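PDB 5NV9: Sodium/sialic acid symporter SiaT from Proteus mirabilis, which uses the sodium gradient to drive uptake of the host-derived sialic acid N-acetylneuraminic acid across the inner membrane of the bacterium. Local coordinates for residues 20-25 with 163-168; 53-58 with 187-192; 138-143 with 390-395; 156-161 with 335-340. All blocks are in the same frame, centred on the assembly; numbering follows the deposited sequence.

Contact 1: residues 20-25 with 163-168; sequences AMLLVG and SLLCII
In this transporter of the LeuT fold, the N-terminal transmembrane helix, 8-29, lies against the long helix 155-203, and between residues 20-25 and 163-168 the touch is made by Leu22 against Leu165 and Ile168. The nearest backbone approach, 7.4 Å between the CA atoms of Leu22 and Ile168, is too wide for main chain to meet main chain, and side chains bridge the interval. Leu22 does this with both ends of its fork. Its CD2 methyl settles on the branch methyl of the isoleucine, with 3.8 Å between Leu22 CD2 and Ile168 CG2, while the other prong lies 4.1 Å from a leucine methyl, Leu22 CD1 to Leu165 CD2. The same CD2 also sits 4.0 Å from the backbone Leu165 O, so the fork straddles one turn of the second helix. The side chains of Leu22 and Leu165 meet at about a right angle, whereas Leu22 and Ile168 cross obliquely. With its CG beside the backbone N (chi1 -69°), Leu22 can carry the fork across although its CB does not aim at the partner helix. On the far side, Ile168 meets it with CG2, which stands anti to its own backbone N. Cys166 and Ile167 take other directions, onto helix 328-361 and, for Ile167, helix 370-398 as well. Only 127 Å² is buried between the two segments, and no hydrogen bond crosses. The chemistry is therefore that of aliphatic methyl groups in van der Waals contact near the protein surface, without the directional demands of polar bonds.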
loop_
_atom_site.group_PDB
_atom_site.type_symbol
_atom_site.label_atom_id
_atom_site.label_comp_id
_atom_site.label_asym_id
_atom_site.label_seq_id
_atom_site.Cartn_x
_atom_site.Cartn_y
_atom_site.Cartn_z
ATOM N N ALA A 20 -5.043 22.521 -0.467
ATOM C CA ALA A 20 -3.741 22.474 0.180
ATOM C C ALA A 20 -2.811 21.447 -0.513
ATOM O O ALA A 20 -1.588 21.628 -0.580
ATOM C CB ALA A 20 -3.923 22.065 1.656
HETATM N N MSE A 21 -3.385 20.349 -0.977
HETATM C CA MSE A 21 -2.619 19.266 -1.662
HETATM C C MSE A 21 -2.122 19.774 -2.986
HETATM O O MSE A 21 -0.948 19.629 -3.293
HETATM C CB MSE A 21 -3.461 18.017 -1.889
HETATM C CG MSE A 21 -3.870 17.205 -0.661
HETATM SE SE MSE A 21 -2.508 16.993 0.743
HETATM C CE MSE A 21 -2.719 18.627 1.822
ATOM N N LEU A 22 -2.975 20.409 -3.788
ATOM C CA LEU A 22 -2.517 21.055 -5.026
ATOM C C LEU A 22 -1.456 22.128 -4.824
ATOM O O LEU A 22 -0.516 22.271 -5.618
ATOM C CB LEU A 22 -3.718 21.650 -5.801
ATOM C CG LEU A 22 -4.694 20.620 -6.413
ATOM C CD1 LEU A 22 -6.112 21.199 -6.632
ATOM C CD2 LEU A 22 -4.111 20.037 -7.678
ATOM N N LEU A 23 -1.559 22.892 -3.743
ATOM C CA LEU A 23 -0.579 23.961 -3.523
ATOM C C LEU A 23 0.815 23.406 -3.174
ATOM O O LEU A 23 1.838 23.928 -3.647
ATOM C CB LEU A 23 -1.089 24.921 -2.467
ATOM C CG LEU A 23 -2.241 25.874 -2.883
ATOM C CD1 LEU A 23 -2.888 26.386 -1.620
ATOM C CD2 LEU A 23 -1.687 27.043 -3.681
ATOM N N VAL A 24 0.867 22.374 -2.335
ATOM C CA VAL A 24 2.124 21.630 -2.127
ATOM C C VAL A 24 2.750 21.159 -3.476
ATOM O O VAL A 24 3.933 21.396 -3.748
ATOM C CB VAL A 24 1.935 20.416 -1.188
ATOM C CG1 VAL A 24 3.230 19.645 -1.085
ATOM C CG2 VAL A 24 1.513 20.897 0.186
ATOM N N GLY A 25 1.946 20.539 -4.333
ATOM C CA GLY A 25 2.395 20.162 -5.702
ATOM C C GLY A 25 3.003 21.293 -6.539
ATOM O O GLY A 25 4.056 21.134 -7.195
ATOM N N SER A 163 -9.283 11.054 -7.738
ATOM C CA SER A 163 -8.260 10.532 -8.624
ATOM C C SER A 163 -7.650 11.635 -9.507
ATOM O O SER A 163 -6.420 11.817 -9.547
ATOM C CB SER A 163 -8.842 9.353 -9.440
ATOM O OG SER A 163 -7.801 8.435 -9.774
ATOM N N LEU A 164 -8.479 12.415 -10.174
ATOM C CA LEU A 164 -7.944 13.366 -11.145
ATOM C C LEU A 164 -7.086 14.423 -10.450
ATOM O O LEU A 164 -5.975 14.736 -10.853
ATOM C CB LEU A 164 -9.083 13.980 -11.956
ATOM C CG LEU A 164 -8.702 14.280 -13.401
ATOM C CD1 LEU A 164 -9.975 14.600 -14.169
ATOM C CD2 LEU A 164 -7.674 15.403 -13.526
ATOM N N LEU A 165 -7.609 14.961 -9.374
ATOM C CA LEU A 165 -6.888 15.919 -8.585
ATOM C C LEU A 165 -5.569 15.373 -8.045
ATOM O O LEU A 165 -4.554 16.092 -8.036
ATOM C CB LEU A 165 -7.755 16.443 -7.423
ATOM C CG LEU A 165 -8.847 17.447 -7.801
ATOM C CD1 LEU A 165 -9.361 18.098 -6.523
ATOM C CD2 LEU A 165 -8.367 18.506 -8.792
ATOM N N CYS A 166 -5.597 14.131 -7.560
ATOM C CA CYS A 166 -4.371 13.434 -7.141
ATOM C C CYS A 166 -3.309 13.361 -8.263
ATOM O O CYS A 166 -2.120 13.671 -8.037
ATOM C CB CYS A 166 -4.697 12.019 -6.654
ATOM S SG CYS A 166 -3.305 11.223 -5.844
ATOM N N ILE A 167 -3.763 13.025 -9.473
ATOM C CA ILE A 167 -2.922 12.962 -10.659
ATOM C C ILE A 167 -2.232 14.308 -10.931
ATOM O O ILE A 167 -1.087 14.327 -11.291
ATOM C CB ILE A 167 -3.731 12.493 -11.933
ATOM C CG1 ILE A 167 -4.071 11.019 -11.808
ATOM C CG2 ILE A 167 -2.951 12.740 -13.225
ATOM C CD1 ILE A 167 -5.121 10.508 -12.769
ATOM N N ILE A 168 -2.943 15.408 -10.759
ATOM C CA ILE A 168 -2.429 16.719 -11.077
ATOM C C ILE A 168 -1.297 17.110 -10.140
ATOM O O ILE A 168 -0.195 17.423 -10.597
ATOM C CB ILE A 168 -3.567 17.756 -11.136
ATOM C CG1 ILE A 168 -4.371 17.498 -12.414
ATOM C CG2 ILE A 168 -2.984 19.167 -11.171
ATOM C CD1 ILE A 168 -5.723 18.145 -12.404
#

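Contact 2: residues 53-58 with 187-192; sequences SVFATT and LLLSGG. With NA (sodium ion), chain B; SLB (N-acetyl-beta-neuraminic acid), chain D.
Apolar contact comes first: the Phe55 ring reaches helix 155-203 through one meta carbon, Phe55 CE2, which lies 4.2 Å from Leu189 CD1. CG stands anti to the backbone N (chi1 -180°), carrying the ring out from helix 47-58. The other meta carbon serves the substrate, Phe55 CE1 being 4.0 Å from C9 of the sialic acid, so a single ring spans from pocket to helix. Against the polar hydroxyl of Ser190 the same CE2 makes a van der Waals contact, 3.6 Å from Ser190 OG, whose hydrogen bond goes instead to Gly186 O one turn earlier.

Hydrogen bonding belongs to the first segment and its ligand. Thr58 OG1 and the sialic acid O8 are 2.7 Å apart, and either could be the donor. Within the helix, Thr57 OG1 gives a proton to Ser53 O at 2.7 Å, while Thr57 N reaches that oxygen from the opposite face of the carbonyl plane.

Metal coordination is the third kind. Ala56 O holds the sodium ion at 2.1 Å, and Leu59 O, Ala339 O, Ser342 OG and Ser343 OG complete the site, which corresponds to the Na2 site conserved in this family.

Helix 47-58 thus contributes to both the substrate and the ion site, between its neighbours: Phe55 also packs on Asn277 and Val281 of helix 267-301, and Leu189 on Ala339 of helix 328-361.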
loop_
_atom_site.group_PDB
_atom_site.type_symbol
_atom_site.label_atom_id
_atom_site.label_comp_id
_atom_site.label_asym_id
_atom_site.label_seq_id
_atom_site.Cartn_x
_atom_site.Cartn_y
_atom_site.Cartn_z
ATOM N N SER A 53 5.871 9.070 4.956
ATOM C CA SER A 53 5.457 8.825 3.571
ATOM C C SER A 53 5.319 7.315 3.275
ATOM O O SER A 53 4.440 6.916 2.482
ATOM C CB SER A 53 6.475 9.446 2.574
ATOM O OG SER A 53 6.081 9.145 1.238
ATOM N N VAL A 54 6.169 6.507 3.920
ATOM C CA VAL A 54 6.124 5.025 3.747
ATOM C C VAL A 54 4.816 4.543 4.376
ATOM O O VAL A 54 4.107 3.798 3.783
ATOM C CB VAL A 54 7.291 4.282 4.483
ATOM C CG1 VAL A 54 6.996 2.796 4.589
ATOM C CG2 VAL A 54 8.624 4.482 3.814
ATOM N N PHE A 55 4.510 5.003 5.600
ATOM C CA PHE A 55 3.255 4.635 6.311
ATOM C C PHE A 55 2.029 5.034 5.482
ATOM O O PHE A 55 1.107 4.235 5.316
ATOM C CB PHE A 55 3.232 5.240 7.733
ATOM C CG PHE A 55 1.987 4.921 8.544
ATOM C CD1 PHE A 55 1.786 3.650 9.037
ATOM C CD2 PHE A 55 1.039 5.918 8.853
ATOM C CE1 PHE A 55 0.667 3.349 9.781
ATOM C CE2 PHE A 55 -0.084 5.615 9.598
ATOM C CZ PHE A 55 -0.262 4.334 10.071
ATOM N N ALA A 56 2.034 6.254 4.927
ATOM C CA ALA A 56 0.867 6.782 4.179
ATOM C C ALA A 56 0.724 6.120 2.797
ATOM O O ALA A 56 -0.380 5.933 2.330
ATOM C CB ALA A 56 0.925 8.291 4.033
ATOM N N THR A 57 1.827 5.749 2.192
ATOM C CA THR A 57 1.878 4.944 0.939
ATOM C C THR A 57 1.208 3.582 1.203
ATOM O O THR A 57 0.365 3.195 0.453
ATOM C CB THR A 57 3.349 4.789 0.423
ATOM O OG1 THR A 57 3.875 6.059 0.006
ATOM C CG2 THR A 57 3.520 3.758 -0.783
ATOM N N THR A 58 1.548 2.876 2.291
ATOM C CA THR A 58 1.024 1.499 2.492
ATOM C C THR A 58 -0.416 1.477 2.984
ATOM O O THR A 58 -1.190 0.599 2.607
ATOM C CB THR A 58 1.895 0.669 3.464
ATOM O OG1 THR A 58 1.985 1.365 4.712
ATOM C CG2 THR A 58 3.294 0.456 2.923
ATOM N N LEU A 187 -0.464 12.148 8.598
ATOM C CA LEU A 187 -0.727 12.641 9.925
ATOM C C LEU A 187 -2.209 12.955 10.046
ATOM O O LEU A 187 -2.761 12.809 11.099
ATOM C CB LEU A 187 0.157 13.829 10.256
ATOM C CG LEU A 187 1.631 13.476 10.206
ATOM C CD1 LEU A 187 2.468 14.724 10.311
ATOM C CD2 LEU A 187 2.022 12.506 11.304
ATOM N N LEU A 188 -2.845 13.352 8.954
ATOM C CA LEU A 188 -4.277 13.624 8.952
ATOM C C LEU A 188 -5.114 12.362 9.162
ATOM O O LEU A 188 -6.031 12.370 9.920
ATOM C CB LEU A 188 -4.669 14.342 7.612
ATOM C CG LEU A 188 -6.146 14.682 7.437
ATOM C CD1 LEU A 188 -6.598 15.620 8.578
ATOM C CD2 LEU A 188 -6.434 15.356 6.094
ATOM N N LEU A 189 -4.805 11.269 8.464
ATOM C CA LEU A 189 -5.526 10.042 8.663
ATOM C C LEU A 189 -5.263 9.472 10.053
ATOM O O LEU A 189 -6.159 8.888 10.640
ATOM C CB LEU A 189 -5.244 9.022 7.542
ATOM C CG LEU A 189 -3.869 8.376 7.517
ATOM C CD1 LEU A 189 -3.828 7.207 8.547
ATOM C CD2 LEU A 189 -3.471 7.895 6.162
ATOM N N SER A 190 -4.056 9.652 10.581
ATOM C CA SER A 190 -3.692 9.171 11.948
ATOM C C SER A 190 -4.473 9.903 13.031
ATOM O O SER A 190 -5.106 9.290 13.866
ATOM C CB SER A 190 -2.189 9.314 12.176
ATOM O OG SER A 190 -1.439 8.435 11.347
ATOM N N GLY A 191 -4.498 11.225 12.988
ATOM C CA GLY A 191 -5.268 11.971 13.997
ATOM C C GLY A 191 -6.730 11.725 13.789
ATOM O O GLY A 191 -7.508 11.654 14.757
ATOM N N GLY A 192 -7.130 11.614 12.520
ATOM C CA GLY A 192 -8.504 11.355 12.216
ATOM C C GLY A 192 -8.989 10.046 12.856
ATOM O O GLY A 192 -10.097 9.963 13.412
HETATM NA NA NA B . -2.464 6.021 1.817
HETATM C C1 SLB D . -3.648 -0.864 2.723
HETATM C C2 SLB D . -2.663 -1.895 3.199
HETATM C C3 SLB D . -3.312 -3.259 3.146
HETATM C C4 SLB D . -2.451 -4.352 3.817
HETATM C C5 SLB D . -2.259 -3.892 5.262
HETATM C C6 SLB D . -1.593 -2.499 5.285
HETATM C C7 SLB D . -1.367 -1.918 6.687
HETATM C C8 SLB D . -0.735 -0.552 6.629
HETATM C C9 SLB D . -0.358 -0.048 8.021
HETATM C C10 SLB D . -1.876 -5.477 7.113
HETATM C C11 SLB D . -0.779 -6.129 7.914
HETATM N N5 SLB D . -1.434 -4.847 6.015
HETATM O O1A SLB D . -4.367 -0.268 3.597
HETATM O O1B SLB D . -3.757 -0.669 1.453
HETATM O O2 SLB D . -1.454 -1.883 2.387
HETATM O O4 SLB D . -3.133 -5.654 3.799
HETATM O O6 SLB D . -2.396 -1.560 4.576
HETATM O O7 SLB D . -2.610 -1.760 7.379
HETATM O O8 SLB D . 0.422 -0.587 5.800
HETATM O O9 SLB D . 0.676 -0.856 8.637
HETATM O O10 SLB D . -3.065 -5.477 7.474
#

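Contact 3: residues 138-143 with 390-395; sequences IITYLT and LAAIWL
Ile139 O, in the turn beside the touching pair Thr140 and Tyr141, takes the backbone N-H and the hydroxyl of Thr143, with Ser61 OG within hydrogen-bonding distance of both Ile139 O and Thr143 OG1. The bond from Thr143 OG1 to Ile139 O spans 2.6 Å, at a C=O...donor angle of 153°, and comes from the carbonyl face opposite to Thr143 N. Across the contact, the Tyr141 ring receives Leu395 CB over one face, a CH-pi contact 4.0 Å from CB to the ring centroid and 29° off the ring normal. On that same side of the ring, beyond its CE1 corner, Leu395 O lies above the plane, 3.1 Å from Tyr141 CE1. A CG anti to the backbone N (chi1 179°) sends the ring along the second helix, where Tyr141 OH hydrogen-bonds to Asp399 O. In the LeuT fold these are two transmembrane helices, 118-151 and 370-398, and they come close here, 5.5 Å between the CA atoms of Tyr141 and Ala392. The small side chain of Ala392 is consistent with this closeness: Ala392 CB meets Thr140 CG2 at 3.7 Å, while Thr140 OG1 is hydrogen-bonded to Val136 O, one turn earlier.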
loop_
_atom_site.group_PDB
_atom_site.type_symbol
_atom_site.label_atom_id
_atom_site.label_comp_id
_atom_site.label_asym_id
_atom_site.label_seq_id
_atom_site.Cartn_x
_atom_site.Cartn_y
_atom_site.Cartn_z
ATOM N N ILE A 138 -8.626 -0.042 -7.430
ATOM C CA ILE A 138 -9.274 -0.605 -6.269
ATOM C C ILE A 138 -9.425 0.403 -5.150
ATOM O O ILE A 138 -10.492 0.464 -4.517
ATOM C CB ILE A 138 -8.586 -1.904 -5.813
ATOM C CG1 ILE A 138 -8.863 -2.990 -6.871
ATOM C CG2 ILE A 138 -9.168 -2.391 -4.494
ATOM C CD1 ILE A 138 -8.269 -4.362 -6.618
ATOM N N ILE A 139 -8.365 1.188 -4.902
ATOM C CA ILE A 139 -8.345 2.136 -3.806
ATOM C C ILE A 139 -9.448 3.179 -4.102
ATOM O O ILE A 139 -10.149 3.613 -3.227
ATOM C CB ILE A 139 -6.990 2.822 -3.613
ATOM C CG1 ILE A 139 -6.044 1.899 -2.839
ATOM C CG2 ILE A 139 -7.155 4.102 -2.815
ATOM C CD1 ILE A 139 -4.598 2.361 -2.856
ATOM N N THR A 140 -9.515 3.605 -5.353
ATOM C CA THR A 140 -10.459 4.614 -5.799
ATOM C C THR A 140 -11.922 4.109 -5.743
ATOM O O THR A 140 -12.819 4.790 -5.251
ATOM C CB THR A 140 -10.015 5.071 -7.190
ATOM O OG1 THR A 140 -8.690 5.579 -7.081
ATOM C CG2 THR A 140 -10.935 6.095 -7.748
ATOM N N TYR A 141 -12.127 2.893 -6.216
ATOM C CA TYR A 141 -13.393 2.175 -6.125
ATOM C C TYR A 141 -13.934 2.055 -4.721
ATOM O O TYR A 141 -15.089 2.433 -4.520
ATOM C CB TYR A 141 -13.262 0.792 -6.792
ATOM C CG TYR A 141 -14.537 -0.038 -6.732
ATOM C CD1 TYR A 141 -15.680 0.377 -7.386
ATOM C CD2 TYR A 141 -14.583 -1.227 -6.032
ATOM C CE1 TYR A 141 -16.853 -0.367 -7.332
ATOM C CE2 TYR A 141 -15.744 -1.984 -5.978
ATOM C CZ TYR A 141 -16.875 -1.542 -6.634
ATOM O OH TYR A 141 -18.036 -2.280 -6.600
ATOM N N LEU A 142 -13.130 1.557 -3.756
ATOM C CA LEU A 142 -13.559 1.449 -2.372
ATOM C C LEU A 142 -13.926 2.807 -1.747
ATOM O O LEU A 142 -14.892 2.894 -1.032
ATOM C CB LEU A 142 -12.502 0.862 -1.461
ATOM C CG LEU A 142 -11.925 -0.500 -1.707
ATOM C CD1 LEU A 142 -11.090 -0.836 -0.466
ATOM C CD2 LEU A 142 -13.009 -1.528 -1.959
ATOM N N THR A 143 -13.133 3.840 -2.019
ATOM C CA THR A 143 -13.369 5.160 -1.479
ATOM C C THR A 143 -14.729 5.663 -1.954
ATOM O O THR A 143 -15.508 6.211 -1.168
ATOM C CB THR A 143 -12.212 6.115 -1.906
ATOM O OG1 THR A 143 -10.958 5.500 -1.605
ATOM C CG2 THR A 143 -12.273 7.476 -1.266
ATOM N N LEU A 390 -10.097 5.144 -15.522
ATOM C CA LEU A 390 -11.088 4.445 -16.350
ATOM C C LEU A 390 -11.495 3.141 -15.676
ATOM O O LEU A 390 -12.706 2.845 -15.519
ATOM C CB LEU A 390 -10.515 4.142 -17.733
ATOM C CG LEU A 390 -10.127 5.367 -18.534
ATOM C CD1 LEU A 390 -9.583 4.965 -19.891
ATOM C CD2 LEU A 390 -11.330 6.250 -18.663
ATOM N N ALA A 391 -10.497 2.353 -15.267
ATOM C CA ALA A 391 -10.800 1.128 -14.579
ATOM C C ALA A 391 -11.725 1.421 -13.386
ATOM O O ALA A 391 -12.769 0.789 -13.240
ATOM C CB ALA A 391 -9.556 0.424 -14.134
ATOM N N ALA A 392 -11.380 2.424 -12.579
ATOM C CA ALA A 392 -12.209 2.795 -11.458
ATOM C C ALA A 392 -13.594 3.210 -11.894
ATOM O O ALA A 392 -14.559 2.833 -11.261
ATOM C CB ALA A 392 -11.553 3.904 -10.633
ATOM N N ILE A 393 -13.723 3.986 -12.954
ATOM C CA ILE A 393 -15.050 4.266 -13.468
ATOM C C ILE A 393 -15.822 2.977 -13.855
ATOM O O ILE A 393 -17.028 2.884 -13.584
ATOM C CB ILE A 393 -15.033 5.232 -14.671
ATOM C CG1 ILE A 393 -14.783 6.674 -14.202
ATOM C CG2 ILE A 393 -16.367 5.158 -15.405
ATOM C CD1 ILE A 393 -14.166 7.562 -15.261
ATOM N N TRP A 394 -15.138 2.014 -14.483
ATOM C CA TRP A 394 -15.758 0.781 -14.923
ATOM C C TRP A 394 -16.237 -0.026 -13.700
ATOM O O TRP A 394 -17.377 -0.513 -13.666
ATOM C CB TRP A 394 -14.775 0.054 -15.871
ATOM C CG TRP A 394 -15.004 -1.391 -16.292
ATOM C CD1 TRP A 394 -16.154 -2.121 -16.210
ATOM C CD2 TRP A 394 -14.028 -2.260 -16.932
ATOM N NE1 TRP A 394 -15.953 -3.390 -16.729
ATOM C CE2 TRP A 394 -14.659 -3.501 -17.168
ATOM C CE3 TRP A 394 -12.679 -2.099 -17.321
ATOM C CZ2 TRP A 394 -13.998 -4.579 -17.756
ATOM C CZ3 TRP A 394 -12.020 -3.179 -17.913
ATOM C CH2 TRP A 394 -12.687 -4.402 -18.127
ATOM N N LEU A 395 -15.404 -0.119 -12.680
ATOM C CA LEU A 395 -15.766 -0.859 -11.461
ATOM C C LEU A 395 -16.999 -0.285 -10.772
ATOM O O LEU A 395 -17.819 -1.022 -10.228
ATOM C CB LEU A 395 -14.605 -0.890 -10.468
ATOM C CG LEU A 395 -13.449 -1.834 -10.806
ATOM C CD1 LEU A 395 -12.223 -1.539 -9.932
ATOM C CD2 LEU A 395 -13.875 -3.300 -10.685
#

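Contact 4: residues 156-161 with 335-340; sequences VVLIVL and AIFAAA. With NA (sodium ion), chain B.
Helix segments 156-161 and 335-340 stay well apart as backbones, the CA atoms of Leu161 and Phe337 lying 9.0 Å from each other at the nearest point, and one phenyl ring fills the interval. Phe337 points its CB at the other helix, and with CG beside the backbone N (chi1 -86°) the ring is carried outward so that its far carbons do the touching. Leu161 meets the ring at its edge, close to the ring plane: Leu161 CB is 4.0 Å from Phe337 CE2, and the backbone Leu161 O is 4.1 Å from that same carbon. One turn earlier on the helix Leu158 supplies a looser touch, its methyl CD1 standing 4.4 Å from Phe337 CZ. No hydrogen bond links the segments, and the 111 Å² buried between them comes mainly from the Phe337 ring against two leucines.

Two residues on from the ring, the chain turns to polar work: Ala339 O coordinates the sodium ion at 2.3 Å, a backbone contribution of this helix to the site. The ring thus lies between helix 155-203 and helix 328-361, and the latter carries packing residue and ion ligand within one turn. Around the contact, Phe337 is also met by Leu147 of helix 118-151 and by Leu14 and Tyr17 of helix 8-29; Leu161 touches Phe15 of that last helix, and Ala339 packs on Phe64 of helix 61-73.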
loop_
_atom_site.group_PDB
_atom_site.type_symbol
_atom_site.label_atom_id
_atom_site.label_comp_id
_atom_site.label_asym_id
_atom_site.label_seq_id
_atom_site.Cartn_x
_atom_site.Cartn_y
_atom_site.Cartn_z
ATOM N N VAL A 156 -18.808 9.775 -10.660
ATOM C CA VAL A 156 -17.751 10.299 -11.530
ATOM C C VAL A 156 -17.124 11.603 -11.072
ATOM O O VAL A 156 -15.929 11.790 -11.222
ATOM C CB VAL A 156 -18.239 10.375 -12.980
ATOM C CG1 VAL A 156 -17.239 11.130 -13.851
ATOM C CG2 VAL A 156 -18.515 8.951 -13.480
ATOM N N VAL A 157 -17.915 12.495 -10.480
ATOM C CA VAL A 157 -17.390 13.699 -9.892
ATOM C C VAL A 157 -16.480 13.347 -8.695
ATOM O O VAL A 157 -15.386 13.900 -8.502
ATOM C CB VAL A 157 -18.534 14.604 -9.424
ATOM C CG1 VAL A 157 -17.972 15.799 -8.663
ATOM C CG2 VAL A 157 -19.397 15.034 -10.606
ATOM N N LEU A 158 -16.930 12.384 -7.929
ATOM C CA LEU A 158 -16.155 11.884 -6.829
ATOM C C LEU A 158 -14.802 11.318 -7.323
ATOM O O LEU A 158 -13.739 11.517 -6.699
ATOM C CB LEU A 158 -16.986 10.851 -6.090
ATOM C CG LEU A 158 -16.958 10.635 -4.588
ATOM C CD1 LEU A 158 -17.030 11.923 -3.765
ATOM C CD2 LEU A 158 -18.155 9.767 -4.218
ATOM N N ILE A 159 -14.827 10.643 -8.466
ATOM C CA ILE A 159 -13.599 10.141 -9.047
ATOM C C ILE A 159 -12.704 11.274 -9.529
ATOM O O ILE A 159 -11.469 11.148 -9.462
ATOM C CB ILE A 159 -13.904 9.144 -10.175
ATOM C CG1 ILE A 159 -14.526 7.911 -9.560
ATOM C CG2 ILE A 159 -12.665 8.798 -10.948
ATOM C CD1 ILE A 159 -15.096 6.911 -10.542
ATOM N N VAL A 160 -13.316 12.372 -10.020
ATOM C CA VAL A 160 -12.563 13.552 -10.426
ATOM C C VAL A 160 -11.844 14.103 -9.199
ATOM O O VAL A 160 -10.672 14.434 -9.274
ATOM C CB VAL A 160 -13.436 14.657 -10.987
ATOM C CG1 VAL A 160 -12.625 15.919 -11.077
ATOM C CG2 VAL A 160 -13.930 14.299 -12.372
ATOM N N LEU A 161 -12.584 14.246 -8.102
ATOM C CA LEU A 161 -12.029 14.708 -6.821
ATOM C C LEU A 161 -10.988 13.767 -6.178
ATOM O O LEU A 161 -9.951 14.222 -5.651
ATOM C CB LEU A 161 -13.156 14.959 -5.831
ATOM C CG LEU A 161 -14.148 16.084 -6.171
ATOM C CD1 LEU A 161 -15.044 16.232 -4.995
ATOM C CD2 LEU A 161 -13.452 17.405 -6.436
ATOM N N ALA A 335 -9.751 13.088 5.743
ATOM C CA ALA A 335 -8.791 12.060 6.185
ATOM C C ALA A 335 -8.905 10.707 5.409
ATOM O O ALA A 335 -7.936 10.048 5.176
ATOM C CB ALA A 335 -8.910 11.824 7.689
ATOM N N ILE A 336 -10.103 10.344 5.010
ATOM C CA ILE A 336 -10.336 9.213 4.120
ATOM C C ILE A 336 -9.807 9.519 2.718
ATOM O O ILE A 336 -9.142 8.700 2.122
ATOM C CB ILE A 336 -11.846 8.856 4.065
ATOM C CG1 ILE A 336 -12.306 8.321 5.424
ATOM C CG2 ILE A 336 -12.149 7.898 2.923
ATOM C CD1 ILE A 336 -13.824 8.105 5.520
ATOM N N PHE A 337 -10.119 10.681 2.181
ATOM C CA PHE A 337 -9.416 11.141 0.998
ATOM C C PHE A 337 -7.888 11.051 1.195
ATOM O O PHE A 337 -7.172 10.614 0.298
ATOM C CB PHE A 337 -9.776 12.552 0.631
ATOM C CG PHE A 337 -11.007 12.691 -0.226
ATOM C CD1 PHE A 337 -12.281 12.361 0.281
ATOM C CD2 PHE A 337 -10.907 13.242 -1.501
ATOM C CE1 PHE A 337 -13.407 12.553 -0.493
ATOM C CE2 PHE A 337 -12.051 13.448 -2.275
ATOM C CZ PHE A 337 -13.297 13.121 -1.774
ATOM N N ALA A 338 -7.387 11.523 2.319
ATOM C CA ALA A 338 -5.938 11.532 2.499
ATOM C C ALA A 338 -5.347 10.090 2.515
ATOM O O ALA A 338 -4.228 9.878 2.016
ATOM C CB ALA A 338 -5.533 12.276 3.743
ATOM N N ALA A 339 -6.073 9.113 3.105
ATOM C CA ALA A 339 -5.652 7.681 3.056
ATOM C C ALA A 339 -5.578 7.141 1.617
ATOM O O ALA A 339 -4.622 6.459 1.229
ATOM C CB ALA A 339 -6.523 6.805 3.932
ATOM N N ALA A 340 -6.588 7.457 0.824
ATOM C CA ALA A 340 -6.655 7.048 -0.575
ATOM C C ALA A 340 -5.547 7.705 -1.434
ATOM O O ALA A 340 -4.754 7.009 -2.103
ATOM C CB ALA A 340 -8.000 7.398 -1.085
HETATM NA NA NA B . -2.464 6.021 1.817
#

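From the N terminus, helix 8-29 starts contact 1, whose loop closes at residues 163-168. Contact 2 opens inside that loop at 53-58 and closes later, at 187-192, so the two cross. Contact 3 opens at 138-143 and runs on to 390-395, crossing both; contact 4, from 156-161 to 335-340, is nested within contact 3 and likewise crosses contacts 1 and 2. Helix 155-203 serves contacts 1, 2 and 4, joining helix 8-29, helix 47-58, which meets substrate and sodium, and helix 328-361, which shares the sodium; contact 3 adds helices 118-151 and 370-398. Contact 4 touches all three others, and contact 1 also touches contact 3.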